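Local structure of putative acetyl xylan esterase (Cellvibrio japonicus, 2W9X) at residues G34-E39 with V55-A60; P45-Y50 with S121-G126; I202-N207 with F249-N254; D268-Y273 with V305-A310. The protein removes acetyl groups from plant cell wall polysaccharides, acting on acetylated xylan and, with a large preference, on acetylated glucomannan. All coordinates share one frame; numbering follows the deposited sequence.

Contact 1 (G34-E39 with V55-A60); sequences GRVLVE and VYFETA
V36 and V55 carry the apolar part of this contact, with F57 as a third member. The branch methyl V36 CG2 lies 3.8 Å from V55 CG1, the two valines crossing at a slant, and the same methyl meets the far end of the F57 ring, 4.1 Å from CZ, tip to tip. In V36 the other methyl, CG1, is anti to the backbone N (chi1 163°), which leaves CG2 beside that N and turned to V55 and F57.

The two segments belong to the N-terminal β domain of this family 2 carbohydrate esterase. G34, R35 and V36, just ahead of L37-E39, pack on V55 and F57 at the beginning of strand 56-62. The strands that follow from these two places belong to different sheets: strand 37-39 is an outermost strand of one, and strand 56-62 lies in the other. No hydrogen bond joins the segments. Y48 of strand 47-50 continues the packing against V36, while F124 meets the F57 ring.

Backbone contacts make up the rest. V55 CG2 rests 3.7 Å from R35 O and 4.2 Å from G34 CA, lying close over a residue that has no CB; the backbone angles there (phi 91°, psi 168°) themselves call for glycine. R35 points the other way, its guanidinium bonding to Y219 O through NH1 and making cation-pi contacts with Y219 and W52.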
loop_
_atom_site.group_PDB
_atom_site.type_symbol
_atom_site.label_atom_id
_atom_site.label_comp_id
_atom_site.label_asym_id
_atom_site.label_seq_id
_atom_site.Cartn_x
_atom_site.Cartn_y
_atom_site.Cartn_z
ATOM N N GLY B 34 -25.745 -6.400 -1.071
ATOM C CA GLY B 34 -25.654 -6.390 0.375
ATOM C C GLY B 34 -26.189 -7.669 0.980
ATOM O O GLY B 34 -26.830 -8.490 0.290
ATOM N N ARG B 35 -25.910 -7.830 2.273
ATOM C CA ARG B 35 -26.266 -9.023 3.022
ATOM C C ARG B 35 -27.760 -9.045 3.280
ATOM O O ARG B 35 -28.314 -8.126 3.875
ATOM C CB ARG B 35 -25.495 -9.085 4.341
ATOM C CG ARG B 35 -24.038 -9.415 4.168
ATOM C CD ARG B 35 -23.332 -9.399 5.496
ATOM N NE ARG B 35 -21.957 -9.870 5.373
ATOM C CZ ARG B 35 -21.114 -9.980 6.393
ATOM N NH1 ARG B 35 -21.500 -9.651 7.623
ATOM N NH2 ARG B 35 -19.888 -10.434 6.179
ATOM N N VAL B 36 -28.402 -10.114 2.820
ATOM C CA VAL B 36 -29.843 -10.256 2.902
ATOM C C VAL B 36 -30.156 -11.705 3.252
ATOM O O VAL B 36 -29.587 -12.630 2.664
ATOM C CB VAL B 36 -30.517 -9.853 1.555
ATOM C CG1 VAL B 36 -31.920 -10.373 1.473
ATOM C CG2 VAL B 36 -30.522 -8.346 1.373
ATOM N N LEU B 37 -31.032 -11.890 4.234
ATOM C CA LEU B 37 -31.580 -13.192 4.559
ATOM C C LEU B 37 -32.774 -13.425 3.626
ATOM O O LEU B 37 -33.808 -12.751 3.750
ATOM C CB LEU B 37 -32.042 -13.228 6.022
ATOM C CG LEU B 37 -31.990 -14.516 6.866
ATOM C CD1 LEU B 37 -33.167 -14.557 7.828
ATOM C CD2 LEU B 37 -31.905 -15.815 6.051
ATOM N N VAL B 38 -32.617 -14.347 2.676
ATOM C CA VAL B 38 -33.703 -14.693 1.747
ATOM C C VAL B 38 -34.479 -15.896 2.272
ATOM O O VAL B 38 -33.908 -16.960 2.507
ATOM C CB VAL B 38 -33.204 -14.929 0.278
ATOM C CG1 VAL B 38 -32.421 -13.718 -0.235
ATOM C CG2 VAL B 38 -32.344 -16.184 0.162
ATOM N N GLU B 39 -35.776 -15.714 2.484
ATOM C CA GLU B 39 -36.618 -16.805 2.973
ATOM C C GLU B 39 -37.764 -17.078 2.012
ATOM O O GLU B 39 -38.248 -16.168 1.341
ATOM C CB GLU B 39 -37.138 -16.503 4.381
ATOM C CG GLU B 39 -36.037 -16.538 5.422
ATOM C CD GLU B 39 -36.520 -16.167 6.799
ATOM O OE1 GLU B 39 -36.943 -15.010 6.994
ATOM O OE2 GLU B 39 -36.445 -17.027 7.698
ATOM N N VAL B 55 -28.006 -1.706 1.722
ATOM C CA VAL B 55 -28.599 -2.795 0.959
ATOM C C VAL B 55 -29.385 -2.225 -0.235
ATOM O O VAL B 55 -29.923 -1.115 -0.156
ATOM C CB VAL B 55 -29.498 -3.686 1.894
ATOM C CG1 VAL B 55 -30.450 -4.542 1.113
ATOM C CG2 VAL B 55 -28.625 -4.555 2.794
ATOM N N TYR B 56 -29.402 -2.959 -1.349
ATOM C CA TYR B 56 -30.178 -2.544 -2.528
ATOM C C TYR B 56 -30.771 -3.705 -3.322
ATOM O O TYR B 56 -30.266 -4.835 -3.275
ATOM C CB TYR B 56 -29.364 -1.617 -3.453
ATOM C CG TYR B 56 -28.073 -2.195 -3.993
ATOM C CD1 TYR B 56 -28.048 -2.867 -5.219
ATOM C CD2 TYR B 56 -26.871 -2.050 -3.288
ATOM C CE1 TYR B 56 -26.862 -3.395 -5.726
ATOM C CE2 TYR B 56 -25.678 -2.572 -3.785
ATOM C CZ TYR B 56 -25.677 -3.241 -5.005
ATOM O OH TYR B 56 -24.503 -3.750 -5.507
ATOM N N PHE B 57 -31.845 -3.401 -4.049
ATOM C CA PHE B 57 -32.548 -4.355 -4.916
ATOM C C PHE B 57 -32.769 -3.724 -6.292
ATOM O O PHE B 57 -33.192 -2.555 -6.389
ATOM C CB PHE B 57 -33.900 -4.743 -4.306
ATOM C CG PHE B 57 -33.806 -5.272 -2.900
ATOM C CD1 PHE B 57 -33.678 -6.645 -2.663
ATOM C CD2 PHE B 57 -33.865 -4.409 -1.812
ATOM C CE1 PHE B 57 -33.592 -7.134 -1.368
ATOM C CE2 PHE B 57 -33.778 -4.898 -0.506
ATOM C CZ PHE B 57 -33.641 -6.258 -0.286
ATOM N N GLU B 58 -32.469 -4.485 -7.346
ATOM C CA GLU B 58 -32.598 -3.994 -8.716
ATOM C C GLU B 58 -33.482 -4.902 -9.548
ATOM O O GLU B 58 -33.506 -6.125 -9.338
ATOM C CB GLU B 58 -31.240 -3.848 -9.394
ATOM C CG GLU B 58 -30.423 -2.669 -8.875
ATOM C CD GLU B 58 -28.999 -2.688 -9.364
ATOM O OE1 GLU B 58 -28.624 -1.746 -10.082
ATOM O OE2 GLU B 58 -28.251 -3.642 -9.041
ATOM N N THR B 59 -34.212 -4.291 -10.481
ATOM C CA THR B 59 -34.982 -5.036 -11.483
ATOM C C THR B 59 -35.085 -4.290 -12.822
ATOM O O THR B 59 -34.772 -3.093 -12.904
ATOM C CB THR B 59 -36.375 -5.464 -10.961
ATOM O OG1 THR B 59 -36.880 -6.501 -11.800
ATOM C CG2 THR B 59 -37.370 -4.305 -10.945
ATOM N N ALA B 60 -35.532 -5.009 -13.857
ATOM C CA ALA B 60 -35.633 -4.480 -15.212
ATOM C C ALA B 60 -36.771 -5.173 -15.946
ATOM O O ALA B 60 -36.931 -6.399 -15.846
ATOM C CB ALA B 60 -34.314 -4.668 -15.967
#

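Contact 2 (P45-Y50 with S121-G126); sequences PVSYTY and SGRFLG
Two neighbouring antiparallel strands of the five-stranded sheet in the N-terminal β domain meet here, 47-50 beside 122-128, their short axes 4.7 Å apart at closest approach. Y48 with F124 and Y50 with G122 are hydrogen-bonded pairs; T49 and R123 form the non-hydrogen-bonded pair between them. In the first, Y48 N donates to F124 O (2.9 Å) and F124 N returns a bond to Y48 O; Y50 and G122 exchange bonds in the same reciprocal way.

The aromatic residues share one face of the sheet. Y50 has CG between its backbone N and carbonyl carbon (chi1 41°). Its ring lies over the neighbouring strand, with G122 O 3.4 Å from the ring plane, over the centre; the absence of a CB at G122 lets the ring come this close. Y50 CE1 also reaches F124 CB (3.8 Å). The F124 ring holds the backbone N of G126 over one face, and its CD2 lies 4.1 Å from Y48 CD2.

On the other face T49 OG1 touches the aliphatic part of R123, 3.4 Å from CD, the two side chains crossing at a slant. Ahead of strand 47-50, P45 CG packs on L125 CD1 (3.9 Å). Four backbone bonds thus join the two strands directly, whereas the polar ends of R123, in a salt bridge with D71, and of Y50, bonded through OH to D72, tie the pair to strand 67-72.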
loop_
_atom_site.group_PDB
_atom_site.type_symbol
_atom_site.label_atom_id
_atom_site.label_comp_id
_atom_site.label_asym_id
_atom_site.label_seq_id
_atom_site.Cartn_x
_atom_site.Cartn_y
_atom_site.Cartn_z
ATOM N N PRO B 45 -45.113 -14.267 -0.406
ATOM C CA PRO B 45 -44.003 -13.746 -1.201
ATOM C C PRO B 45 -42.641 -14.128 -0.630
ATOM O O PRO B 45 -42.503 -14.313 0.596
ATOM C CB PRO B 45 -44.196 -12.226 -1.123
ATOM C CG PRO B 45 -45.150 -12.000 0.007
ATOM C CD PRO B 45 -46.039 -13.188 -0.013
ATOM N N VAL B 46 -41.648 -14.256 -1.521
ATOM C CA VAL B 46 -40.250 -14.371 -1.103
ATOM C C VAL B 46 -39.946 -13.128 -0.270
ATOM O O VAL B 46 -40.371 -12.019 -0.622
ATOM C CB VAL B 46 -39.281 -14.481 -2.314
ATOM C CG1 VAL B 46 -37.816 -14.494 -1.860
ATOM C CG2 VAL B 46 -39.579 -15.715 -3.115
ATOM N N SER B 47 -39.266 -13.327 0.855
ATOM C CA SER B 47 -38.961 -12.223 1.743
ATOM C C SER B 47 -37.462 -12.021 1.892
ATOM O O SER B 47 -36.697 -12.971 2.114
ATOM C CB SER B 47 -39.642 -12.395 3.101
ATOM O OG SER B 47 -39.009 -13.391 3.865
ATOM N N TYR B 48 -37.058 -10.768 1.743
ATOM C CA TYR B 48 -35.677 -10.370 1.876
ATOM C C TYR B 48 -35.578 -9.550 3.159
ATOM O O TYR B 48 -36.150 -8.464 3.252
ATOM C CB TYR B 48 -35.251 -9.552 0.649
ATOM C CG TYR B 48 -35.631 -10.198 -0.669
ATOM C CD1 TYR B 48 -34.813 -11.169 -1.262
ATOM C CD2 TYR B 48 -36.821 -9.864 -1.313
ATOM C CE1 TYR B 48 -35.175 -11.780 -2.477
ATOM C CE2 TYR B 48 -37.189 -10.471 -2.519
ATOM C CZ TYR B 48 -36.357 -11.417 -3.099
ATOM O OH TYR B 48 -36.731 -12.017 -4.290
ATOM N N THR B 49 -34.910 -10.117 4.162
ATOM C CA THR B 49 -34.671 -9.445 5.455
ATOM C C THR B 49 -33.217 -8.946 5.529
ATOM O O THR B 49 -32.292 -9.668 5.164
ATOM C CB THR B 49 -35.030 -10.386 6.653
ATOM O OG1 THR B 49 -36.368 -10.859 6.495
ATOM C CG2 THR B 49 -34.934 -9.674 7.999
ATOM N N TYR B 50 -33.027 -7.703 5.981
ATOM C CA TYR B 50 -31.700 -7.054 6.003
ATOM C C TYR B 50 -31.512 -6.160 7.235
ATOM O O TYR B 50 -32.484 -5.718 7.837
ATOM C CB TYR B 50 -31.501 -6.222 4.726
ATOM C CG TYR B 50 -32.753 -5.486 4.357
ATOM C CD1 TYR B 50 -33.720 -6.084 3.525
ATOM C CD2 TYR B 50 -33.021 -4.224 4.901
ATOM C CE1 TYR B 50 -34.906 -5.413 3.215
ATOM C CE2 TYR B 50 -34.191 -3.552 4.605
ATOM C CZ TYR B 50 -35.131 -4.151 3.766
ATOM O OH TYR B 50 -36.286 -3.480 3.477
ATOM N N SER B 121 -34.341 -5.035 12.157
ATOM C CA SER B 121 -34.235 -5.379 10.744
ATOM C C SER B 121 -35.459 -4.918 9.965
ATOM O O SER B 121 -36.442 -4.477 10.550
ATOM C CB SER B 121 -33.994 -6.882 10.565
ATOM O OG SER B 121 -35.071 -7.640 11.078
ATOM N N GLY B 122 -35.380 -4.995 8.641
ATOM C CA GLY B 122 -36.503 -4.637 7.765
ATOM C C GLY B 122 -36.699 -5.696 6.698
ATOM O O GLY B 122 -35.781 -6.463 6.411
ATOM N N ARG B 123 -37.892 -5.751 6.112
ATOM C CA ARG B 123 -38.147 -6.700 5.038
ATOM C C ARG B 123 -38.636 -6.033 3.751
ATOM O O ARG B 123 -39.474 -5.123 3.774
ATOM C CB ARG B 123 -39.136 -7.786 5.485
ATOM C CG ARG B 123 -38.910 -8.308 6.910
ATOM C CD ARG B 123 -39.495 -9.696 7.125
ATOM N NE ARG B 123 -40.954 -9.698 7.202
ATOM C CZ ARG B 123 -41.760 -9.902 6.161
ATOM N NH1 ARG B 123 -41.236 -10.097 4.960
ATOM N NH2 ARG B 123 -43.087 -9.906 6.308
ATOM N N PHE B 124 -38.086 -6.496 2.629
ATOM C CA PHE B 124 -38.595 -6.169 1.303
ATOM C C PHE B 124 -39.205 -7.437 0.717
ATOM O O PHE B 124 -38.592 -8.511 0.777
ATOM C CB PHE B 124 -37.469 -5.642 0.412
ATOM C CG PHE B 124 -37.891 -5.297 -0.993
ATOM C CD1 PHE B 124 -38.895 -4.359 -1.230
ATOM C CD2 PHE B 124 -37.243 -5.874 -2.084
ATOM C CE1 PHE B 124 -39.269 -4.031 -2.535
ATOM C CE2 PHE B 124 -37.603 -5.540 -3.394
ATOM C CZ PHE B 124 -38.610 -4.615 -3.615
ATOM N N LEU B 125 -40.405 -7.303 0.156
ATOM C CA LEU B 125 -41.157 -8.440 -0.368
ATOM C C LEU B 125 -41.230 -8.516 -1.902
ATOM O O LEU B 125 -41.996 -9.318 -2.442
ATOM C CB LEU B 125 -42.572 -8.471 0.235
ATOM C CG LEU B 125 -42.728 -8.674 1.745
ATOM C CD1 LEU B 125 -44.195 -8.846 2.118
ATOM C CD2 LEU B 125 -41.962 -9.888 2.166
ATOM N N GLY B 126 -40.459 -7.682 -2.602
ATOM C CA GLY B 126 -40.323 -7.820 -4.056
ATOM C C GLY B 126 -40.942 -6.766 -4.960
ATOM O O GLY B 126 -41.674 -5.874 -4.504
#

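Contact 3 (I202-N207 with F249-N254); sequences IVRNYN and FSTALN
R204 and T251 join two loops of the SGNH-type (GDSL) hydrolase domain, one after strand 191-196 and the other after helix 246-249, which carry the neighbours of G199 and N247, assigned by similarity as transition-state stabilisers. The side chain of Y206 comes within about 4 Å of G199 and of the N247 side chain.

Direct polar bonds dominate. The R204 chain runs extended from CG to NE, with CG anti to the backbone N (chi1 -177°), and delivers its guanidinium to the second loop. NH1 donates to T251 OG1 (3.1 Å), which stands 24° out of the guanidinium plane; weak bonds run from NH1 to T251 O and from NH2 to A252 O and T251 OG1. The strongest partner of the group is E257, through a salt bridge at NE, and E257 also accepts from N254 N, linking the arginine to the loop that N254 belongs to. N254 ND2 gives N207 OD1 a straighter bond (3.0 Å, 164° at the hydrogen), approaching from above the carbonyl plane.

Van der Waals contacts are few: L253 CD2 covers one face of the guanidinium, 3.6 Å from R204 NE, and Y206 CE1 meets T251 CG2 at 3.9 Å.

Three waters bridge the segments. One links N207 ND2 with N254 OD1, and another donates to both N207 OD1 and A252 O. The third accepts from N207 N and lies 2.7 Å from both S250 OG and T251 OG1.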
loop_
_atom_site.group_PDB
_atom_site.type_symbol
_atom_site.label_atom_id
_atom_site.label_comp_id
_atom_site.label_asym_id
_atom_site.label_seq_id
_atom_site.Cartn_x
_atom_site.Cartn_y
_atom_site.Cartn_z
ATOM N N ILE B 202 -11.989 -2.590 16.117
ATOM C CA ILE B 202 -11.340 -3.927 16.040
ATOM C C ILE B 202 -11.514 -4.754 17.319
ATOM O O ILE B 202 -11.929 -5.925 17.260
ATOM C CB ILE B 202 -9.818 -3.795 15.691
ATOM C CG1 ILE B 202 -9.638 -3.220 14.281
ATOM C CG2 ILE B 202 -9.048 -5.126 15.882
ATOM C CD1 ILE B 202 -10.201 -4.066 13.155
ATOM N N VAL B 203 -11.179 -4.162 18.472
ATOM C CA VAL B 203 -11.331 -4.843 19.771
ATOM C C VAL B 203 -12.091 -3.977 20.763
ATOM O O VAL B 203 -12.744 -4.494 21.681
ATOM C CB VAL B 203 -9.958 -5.259 20.436
ATOM C CG1 VAL B 203 -9.275 -6.399 19.661
ATOM C CG2 VAL B 203 -9.015 -4.057 20.619
ATOM N N ARG B 204 -11.979 -2.663 20.579
ATOM C CA ARG B 204 -12.521 -1.694 21.546
ATOM C C ARG B 204 -13.473 -0.745 20.826
ATOM O O ARG B 204 -13.148 -0.219 19.774
ATOM C CB ARG B 204 -11.386 -0.925 22.238
ATOM C CG ARG B 204 -11.858 0.059 23.305
ATOM C CD ARG B 204 -10.674 0.714 23.969
ATOM N NE ARG B 204 -11.157 1.547 25.055
ATOM C CZ ARG B 204 -11.192 2.874 25.029
ATOM N NH1 ARG B 204 -10.713 3.533 23.982
ATOM N NH2 ARG B 204 -11.693 3.541 26.075
ATOM N N ASN B 205 -14.667 -0.537 21.379
ATOM C CA ASN B 205 -15.660 0.333 20.727
ATOM C C ASN B 205 -15.652 1.728 21.356
ATOM O O ASN B 205 -14.941 1.942 22.337
ATOM C CB ASN B 205 -17.043 -0.323 20.828
ATOM C CG ASN B 205 -17.027 -1.777 20.373
ATOM O OD1 ASN B 205 -16.517 -2.094 19.295
ATOM N ND2 ASN B 205 -17.598 -2.662 21.182
ATOM N N TYR B 206 -16.455 2.661 20.829
ATOM C CA TYR B 206 -16.461 4.031 21.352
ATOM C C TYR B 206 -16.537 4.117 22.884
ATOM O O TYR B 206 -17.493 3.633 23.499
ATOM C CB TYR B 206 -17.573 4.899 20.758
ATOM C CG TYR B 206 -17.466 6.309 21.285
ATOM C CD1 TYR B 206 -16.409 7.127 20.893
ATOM C CD2 TYR B 206 -18.386 6.816 22.205
ATOM C CE1 TYR B 206 -16.286 8.419 21.379
ATOM C CE2 TYR B 206 -18.266 8.121 22.696
ATOM C CZ TYR B 206 -17.197 8.902 22.285
ATOM O OH TYR B 206 -17.036 10.197 22.751
ATOM N N ASN B 207 -15.531 4.756 23.480
ATOM C CA ASN B 207 -15.421 4.890 24.939
ATOM C C ASN B 207 -15.624 3.584 25.734
ATOM O O ASN B 207 -16.176 3.590 26.852
ATOM C CB ASN B 207 -16.330 6.017 25.465
ATOM C CG ASN B 207 -16.033 6.367 26.916
ATOM O OD1 ASN B 207 -14.868 6.375 27.347
ATOM N ND2 ASN B 207 -17.083 6.615 27.689
ATOM N N PHE B 249 -9.348 3.860 19.568
ATOM C CA PHE B 249 -8.324 4.790 20.082
ATOM C C PHE B 249 -8.754 6.234 20.367
ATOM O O PHE B 249 -7.971 6.994 20.917
ATOM C CB PHE B 249 -7.063 4.792 19.192
ATOM C CG PHE B 249 -6.437 3.434 19.024
ATOM C CD1 PHE B 249 -5.888 2.761 20.112
ATOM C CD2 PHE B 249 -6.401 2.830 17.780
ATOM C CE1 PHE B 249 -5.307 1.502 19.956
ATOM C CE2 PHE B 249 -5.833 1.570 17.616
ATOM C CZ PHE B 249 -5.275 0.916 18.704
ATOM N N SER B 250 -9.989 6.604 20.052
ATOM C CA SER B 250 -10.362 8.008 20.147
ATOM C C SER B 250 -10.497 8.539 21.586
ATOM O O SER B 250 -10.621 9.753 21.798
ATOM C CB SER B 250 -11.665 8.259 19.382
ATOM O OG SER B 250 -12.725 7.564 19.991
ATOM N N THR B 251 -10.491 7.628 22.562
ATOM C CA THR B 251 -10.702 7.967 23.964
ATOM C C THR B 251 -9.699 7.232 24.832
ATOM O O THR B 251 -9.136 6.199 24.442
ATOM C CB THR B 251 -12.129 7.594 24.481
ATOM O OG1 THR B 251 -12.351 6.192 24.302
ATOM C CG2 THR B 251 -13.231 8.385 23.776
ATOM N N ALA B 252 -9.491 7.782 26.020
ATOM C CA ALA B 252 -8.685 7.170 27.057
ATOM C C ALA B 252 -9.406 5.955 27.638
ATOM O O ALA B 252 -10.632 5.906 27.665
ATOM C CB ALA B 252 -8.433 8.199 28.162
ATOM N N LEU B 253 -8.632 4.982 28.109
ATOM C CA LEU B 253 -9.184 3.824 28.794
ATOM C C LEU B 253 -9.838 4.218 30.129
ATOM O O LEU B 253 -9.296 5.012 30.888
ATOM C CB LEU B 253 -8.096 2.766 29.028
ATOM C CG LEU B 253 -7.565 2.035 27.787
ATOM C CD1 LEU B 253 -6.125 1.539 28.016
ATOM C CD2 LEU B 253 -8.499 0.893 27.386
ATOM N N ASN B 254 -11.016 3.670 30.388
ATOM C CA ASN B 254 -11.615 3.735 31.720
ATOM C C ASN B 254 -11.045 2.649 32.612
ATOM O O ASN B 254 -10.424 1.711 32.112
ATOM C CB ASN B 254 -13.125 3.630 31.602
ATOM C CG ASN B 254 -13.699 4.775 30.801
ATOM O OD1 ASN B 254 -13.870 5.876 31.326
ATOM N ND2 ASN B 254 -13.958 4.539 29.505
HETATM O O HOH W 1 -13.066 5.532 21.738
HETATM O O HOH W 2 -12.766 7.651 28.204
HETATM O O HOH W 3 -16.126 7.385 30.545
#

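Contact 4 (D268-Y273 with V305-A310); sequences DYVANY and VGKVVA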
loop_
_atom_site.group_PDB
_atom_site.type_symbol
_atom_site.label_atom_id
_atom_site.label_comp_id
_atom_site.label_asym_id
_atom_site.label_seq_id
_atom_site.Cartn_x
_atom_site.Cartn_y
_atom_site.Cartn_z
ATOM N N ASP B 268 -3.336 -5.788 21.511
ATOM C CA ASP B 268 -4.558 -6.546 21.262
ATOM C C ASP B 268 -5.244 -6.112 19.958
ATOM O O ASP B 268 -5.729 -6.962 19.204
ATOM C CB ASP B 268 -5.500 -6.401 22.462
ATOM C CG ASP B 268 -6.671 -7.367 22.421
ATOM O OD1 ASP B 268 -6.490 -8.521 21.982
ATOM O OD2 ASP B 268 -7.774 -6.982 22.862
ATOM N N TYR B 269 -5.256 -4.801 19.686
ATOM C CA TYR B 269 -5.751 -4.262 18.431
ATOM C C TYR B 269 -4.955 -4.835 17.260
ATOM O O TYR B 269 -5.539 -5.291 16.276
ATOM C CB TYR B 269 -5.660 -2.719 18.426
ATOM C CG TYR B 269 -6.006 -2.037 17.105
ATOM C CD1 TYR B 269 -7.311 -1.604 16.839
ATOM C CD2 TYR B 269 -5.023 -1.787 16.137
ATOM C CE1 TYR B 269 -7.634 -0.953 15.631
ATOM C CE2 TYR B 269 -5.338 -1.150 14.945
ATOM C CZ TYR B 269 -6.641 -0.734 14.701
ATOM O OH TYR B 269 -6.937 -0.126 13.523
ATOM N N VAL B 270 -3.630 -4.799 17.356
ATOM C CA VAL B 270 -2.799 -5.222 16.224
ATOM C C VAL B 270 -3.015 -6.721 15.921
ATOM O O VAL B 270 -3.226 -7.092 14.755
ATOM C CB VAL B 270 -1.279 -4.846 16.380
ATOM C CG1 VAL B 270 -0.431 -5.534 15.318
ATOM C CG2 VAL B 270 -1.065 -3.332 16.298
ATOM N N ALA B 271 -2.995 -7.559 16.966
ATOM C CA ALA B 271 -3.126 -9.012 16.813
ATOM C C ALA B 271 -4.456 -9.395 16.159
ATOM O O ALA B 271 -4.496 -10.220 15.259
ATOM C CB ALA B 271 -2.966 -9.728 18.167
ATOM N N ASN B 272 -5.545 -8.798 16.625
ATOM C CA ASN B 272 -6.854 -9.116 16.085
ATOM C C ASN B 272 -7.115 -8.597 14.687
ATOM O O ASN B 272 -7.778 -9.264 13.888
ATOM C CB ASN B 272 -7.936 -8.654 17.042
ATOM C CG ASN B 272 -8.166 -9.656 18.120
ATOM O OD1 ASN B 272 -8.893 -10.621 17.912
ATOM N ND2 ASN B 272 -7.494 -9.483 19.255
ATOM N N TYR B 273 -6.593 -7.418 14.387
ATOM C CA TYR B 273 -6.702 -6.875 13.036
ATOM C C TYR B 273 -5.954 -7.798 12.066
ATOM O O TYR B 273 -6.483 -8.149 11.015
ATOM C CB TYR B 273 -6.128 -5.459 12.976
ATOM C CG TYR B 273 -6.706 -4.562 11.897
ATOM C CD1 TYR B 273 -6.710 -3.174 12.061
ATOM C CD2 TYR B 273 -7.241 -5.090 10.709
ATOM C CE1 TYR B 273 -7.214 -2.325 11.076
ATOM C CE2 TYR B 273 -7.764 -4.250 9.716
ATOM C CZ TYR B 273 -7.741 -2.873 9.908
ATOM O OH TYR B 273 -8.249 -2.036 8.945
ATOM N N VAL B 305 -2.183 0.881 12.627
ATOM C CA VAL B 305 -2.461 0.309 11.319
ATOM C C VAL B 305 -1.160 0.058 10.524
ATOM O O VAL B 305 -1.062 -0.954 9.814
ATOM C CB VAL B 305 -3.527 1.142 10.555
ATOM C CG1 VAL B 305 -3.755 0.621 9.149
ATOM C CG2 VAL B 305 -4.851 1.114 11.348
ATOM N N GLY B 306 -0.168 0.948 10.662
ATOM C CA GLY B 306 1.149 0.724 10.040
ATOM C C GLY B 306 1.794 -0.578 10.512
ATOM O O GLY B 306 2.423 -1.313 9.716
ATOM N N LYS B 307 1.614 -0.878 11.801
ATOM C CA LYS B 307 2.148 -2.105 12.414
ATOM C C LYS B 307 1.398 -3.336 11.891
ATOM O O LYS B 307 2.007 -4.389 11.668
ATOM C CB LYS B 307 2.012 -2.066 13.935
ATOM C CG LYS B 307 2.817 -0.991 14.689
ATOM C CD LYS B 307 2.485 -1.112 16.198
ATOM C CE LYS B 307 2.953 0.077 17.039
ATOM N NZ LYS B 307 2.493 -0.063 18.479
ATOM N N VAL B 308 0.077 -3.195 11.722
ATOM C CA VAL B 308 -0.774 -4.245 11.145
ATOM C C VAL B 308 -0.339 -4.596 9.715
ATOM O O VAL B 308 -0.136 -5.767 9.384
ATOM C CB VAL B 308 -2.278 -3.857 11.180
ATOM C CG1 VAL B 308 -3.156 -4.890 10.447
ATOM C CG2 VAL B 308 -2.754 -3.742 12.623
ATOM N N VAL B 309 -0.186 -3.587 8.868
ATOM C CA VAL B 309 0.227 -3.822 7.480
ATOM C C VAL B 309 1.596 -4.531 7.448
ATOM O O VAL B 309 1.810 -5.493 6.689
ATOM C CB VAL B 309 0.297 -2.499 6.669
ATOM C CG1 VAL B 309 0.860 -2.770 5.268
ATOM C CG2 VAL B 309 -1.074 -1.866 6.575
ATOM N N ALA B 310 2.514 -4.059 8.286
ATOM C CA ALA B 310 3.855 -4.652 8.363
ATOM C C ALA B 310 3.874 -6.110 8.819
ATOM O O ALA B 310 4.625 -6.919 8.253
ATOM C CB ALA B 310 4.768 -3.792 9.245
#
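Helix-helix packing in the catalytic α/β domain is the subject here: Y269, V270 and Y273 of helix 262-283 pack on V305, K307 and V308 of helix 300-314, beside the parallel sheet. The short axes come within 9.2 Å at a crossing angle of -39°, and the backbones are nearest at V270 and V308.

V308 occupies the centre. Its methyl CG1, anti to the backbone N (chi1 174°), stands over the face of the Y273 ring, 4.3 Å from the centroid, a CH-pi contact; the other, CG2, beside that N, touches Y273 CB at 3.8 Å and V270 CG1 at 4.0 Å. Both methyls thus reach Y273, CG1 over the ring face and CG2 nearer CB, with CG2 also meeting V270. The valines V270 and V308 run alongside each other, pointing opposite ways. At one side V270 CG2 crosses K307, reaching CB at 4.1 Å.

V305 CG2 lies at the edge of the Y269 ring, 3.3 Å from OH, and also meets Y273 CE1 at 4.2 Å. L291 of strand 288-294 lies against Y273, V305 and V308, and E303 of the second subunit packs on K307.

No hydrogen bond crosses between the segments. Their association is therefore mainly apolar, and two polar ends at its margin bond to residues outside it, Y269 OH to L244 O and K307 NZ to Q304 of its own helix.

Overall arrangement
The four contacts fall into two pairs, one in each domain. Contacts 1 and 2 touch in the N-terminal β domain: L37 and E39 bond to T49 and S47, and F57 rests on Y48. Contact 1 is buried and apolar, between elements of different sheets, whereas contact 2 is partly buried and lies within a sheet. In the hydrolase domain, contacts 3 and 4 have centres about 15 Å apart and also touch, I202 and F249 packing on Y269. Contact 4 is buried; contact 3 lies at the surface. The two buried contacts are thus mainly apolar, contact 2 takes its bonds from sheet pairing, and the surface contact relies on charge, amides and water.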